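Local coordinates for protein cytosolic IMP-GMP specific 5'-nucleotidase (Legionella pneumophila subsp. pneumophila, PDB 4OHF) that probably hydrolyses the 5'-phosphate from purine nucleoside monophosphates such as IMP and GMP in the cytosol, with a magnesium ion in its active site, at residues R336-P339 against I340-I344. Residues are numbered along the deposited sequence; the frame is centred on the assembly and turned at random.
Sequences RALP and IEKKI
The E341 carboxylate, the flat side-chain group of the contact, turns one face to A337: the A337 O sits almost above CD, at 4.0 Å, and the methyl CB lies over the same face, displaced toward the oxygen edge, with OE1 nearest at 3.8 Å. A bend at chi2 (116°) folds the acid back over the preceding turn. Its OE2 is held by weak hydrogen bonds to Q398 and Y402. Three backbone bonds establish the helical register: E341 N donates to A337 O (2.7 Å), K342 N to L338 O (2.9 Å) and K343 N to P339 O (3.1 Å), each with an i to i+4 spacing. The puckered pyrrolidine ring of P339 sits in this first turn; having no N-H, P339 cannot donate one, a lack that costs nothing there. K342 runs extended beyond CG, its CE touching L338 CD2 at 4.1 Å; both side chains also pack on L463 of a second subunit. I340, K343 and I344 touch helix 374-399. The geometry is that of a proline-containing first helical turn, opening the long helix 338-367 after a short break from helix 327-336 and starting a helical hairpin with 374-399.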
ATOM      1  N   ARG B 336      18.730 -42.285   3.001  1.00 48.45           N
ATOM      2  CA  ARG B 336      18.309 -43.457   2.248  1.00 48.86           C
ATOM      3  C   ARG B 336      18.511 -43.236   0.765  1.00 48.53           C
ATOM      4  O   ARG B 336      18.415 -44.171  -0.028  1.00 49.86           O
ATOM      5  CB  ARG B 336      16.836 -43.746   2.510  1.00 48.06           C
ATOM      6  CG  ARG B 336      16.581 -44.918   3.451  1.00 52.41           C
ATOM      7  CD  ARG B 336      15.340 -44.663   4.294  1.00 54.32           C
ATOM      8  NE  ARG B 336      14.339 -43.905   3.551  1.00 57.25           N
ATOM      9  CZ  ARG B 336      13.378 -43.174   4.110  1.00 59.91           C
ATOM     10  NH1 ARG B 336      13.274 -43.093   5.437  1.00 59.01           N
ATOM     11  NH2 ARG B 336      12.526 -42.505   3.336  1.00 59.92           N
ATOM     12  N   ALA B 337      18.801 -41.998   0.388  1.00 47.83           N
ATOM     13  CA  ALA B 337      18.963 -41.670  -1.014  1.00 47.50           C
ATOM     14  C   ALA B 337      20.409 -41.375  -1.349  1.00 47.39           C
ATOM     15  O   ALA B 337      20.755 -41.140  -2.518  1.00 47.87           O
ATOM     16  CB  ALA B 337      18.073 -40.475  -1.375  1.00 43.97           C
ATOM     17  N   LEU B 338      21.256 -41.398  -0.327  1.00 46.31           N
ATOM     18  CA  LEU B 338      22.671 -41.119  -0.528  1.00 46.77           C
ATOM     19  C   LEU B 338      23.287 -41.859  -1.706  1.00 46.14           C
ATOM     20  O   LEU B 338      23.723 -41.243  -2.670  1.00 47.49           O
ATOM     21  CB  LEU B 338      23.465 -41.422   0.739  1.00 46.53           C
ATOM     22  CG  LEU B 338      23.829 -40.194   1.589  1.00 47.35           C
ATOM     23  CD1 LEU B 338      24.781 -40.640   2.688  1.00 46.34           C
ATOM     24  CD2 LEU B 338      24.497 -39.115   0.741  1.00 42.23           C
ATOM     25  N   PRO B 339      23.313 -43.190  -1.657  1.00 46.31           N
ATOM     26  CA  PRO B 339      23.912 -43.875  -2.798  1.00 46.15           C
ATOM     27  C   PRO B 339      23.411 -43.371  -4.156  1.00 47.80           C
ATOM     28  O   PRO B 339      24.205 -43.240  -5.088  1.00 49.35           O
ATOM     29  CB  PRO B 339      23.580 -45.342  -2.532  1.00 45.73           C
ATOM     30  CG  PRO B 339      22.323 -45.276  -1.720  1.00 47.34           C
ATOM     31  CD  PRO B 339      22.578 -44.134  -0.794  1.00 46.75           C
ATOM     32  N   ILE B 340      22.119 -43.080  -4.285  1.00 47.70           N
ATOM     33  CA  ILE B 340      21.613 -42.580  -5.560  1.00 49.22           C
ATOM     34  C   ILE B 340      22.078 -41.139  -5.802  1.00 50.06           C
ATOM     35  O   ILE B 340      22.400 -40.764  -6.929  1.00 49.85           O
ATOM     36  CB  ILE B 340      20.064 -42.622  -5.632  1.00 49.43           C
ATOM     37  CG1 ILE B 340      19.573 -44.064  -5.765  1.00 51.09           C
ATOM     38  CG2 ILE B 340      19.577 -41.847  -6.845  1.00 46.66           C
ATOM     39  CD1 ILE B 340      19.805 -44.676  -7.156  1.00 52.13           C
ATOM     40  N   GLU B 341      22.116 -40.340  -4.740  1.00 50.84           N
ATOM     41  CA  GLU B 341      22.539 -38.941  -4.834  1.00 52.03           C
ATOM     42  C   GLU B 341      23.963 -38.875  -5.363  1.00 50.49           C
ATOM     43  O   GLU B 341      24.325 -37.981  -6.123  1.00 47.53           O
ATOM     44  CB  GLU B 341      22.474 -38.272  -3.453  1.00 55.08           C
ATOM     45  CG  GLU B 341      21.630 -36.999  -3.374  1.00 59.75           C
ATOM     46  CD  GLU B 341      20.404 -37.154  -2.458  1.00 63.39           C
ATOM     47  OE1 GLU B 341      20.585 -37.603  -1.293  1.00 63.78           O
ATOM     48  OE2 GLU B 341      19.270 -36.823  -2.900  1.00 60.74           O
ATOM     49  N   LYS B 342      24.775 -39.831  -4.937  1.00 52.18           N
ATOM     50  CA  LYS B 342      26.161 -39.895  -5.368  1.00 54.42           C
ATOM     51  C   LYS B 342      26.202 -40.315  -6.829  1.00 53.87           C
ATOM     52  O   LYS B 342      26.959 -39.763  -7.621  1.00 53.57           O
ATOM     53  CB  LYS B 342      26.935 -40.904  -4.509  1.00 55.29           C
ATOM     54  CG  LYS B 342      27.048 -40.497  -3.040  1.00 58.67           C
ATOM     55  CD  LYS B 342      27.758 -41.560  -2.205  1.00 61.12           C
ATOM     56  CE  LYS B 342      27.767 -41.209  -0.721  1.00 61.59           C
ATOM     57  NZ  LYS B 342      28.278 -42.344   0.105  1.00 61.02           N
ATOM     58  N   LYS B 343      25.371 -41.292  -7.171  1.00 55.12           N
ATOM     59  CA  LYS B 343      25.297 -41.815  -8.530  1.00 56.92           C
ATOM     60  C   LYS B 343      24.942 -40.682  -9.475  1.00 56.72           C
ATOM     61  O   LYS B 343      25.511 -40.563 -10.563  1.00 55.68           O
ATOM     62  CB  LYS B 343      24.228 -42.906  -8.621  1.00 59.69           C
ATOM     63  CG  LYS B 343      24.413 -43.875  -9.781  1.00 61.93           C
ATOM     64  CD  LYS B 343      25.627 -44.767  -9.546  1.00 64.10           C
ATOM     65  CE  LYS B 343      25.458 -45.578  -8.260  1.00 64.25           C
ATOM     66  NZ  LYS B 343      24.201 -46.379  -8.291  1.00 61.91           N
ATOM     67  N   ILE B 344      24.001 -39.849  -9.047  1.00 56.55           N
ATOM     68  CA  ILE B 344      23.569 -38.716  -9.848  1.00 56.48           C
ATOM     69  C   ILE B 344      24.691 -37.683  -9.979  1.00 57.06           C
ATOM     70  O   ILE B 344      24.799 -36.998 -10.992  1.00 57.09           O
ATOM     71  CB  ILE B 344      22.312 -38.076  -9.239  1.00 54.75           C
ATOM     72  CG1 ILE B 344      21.180 -39.110  -9.240  1.00 54.95           C
ATOM     73  CG2 ILE B 344      21.913 -36.842 -10.037  1.00 54.36           C
ATOM     74  CD1 ILE B 344      19.828 -38.597  -8.731  1.00 54.30           C
TER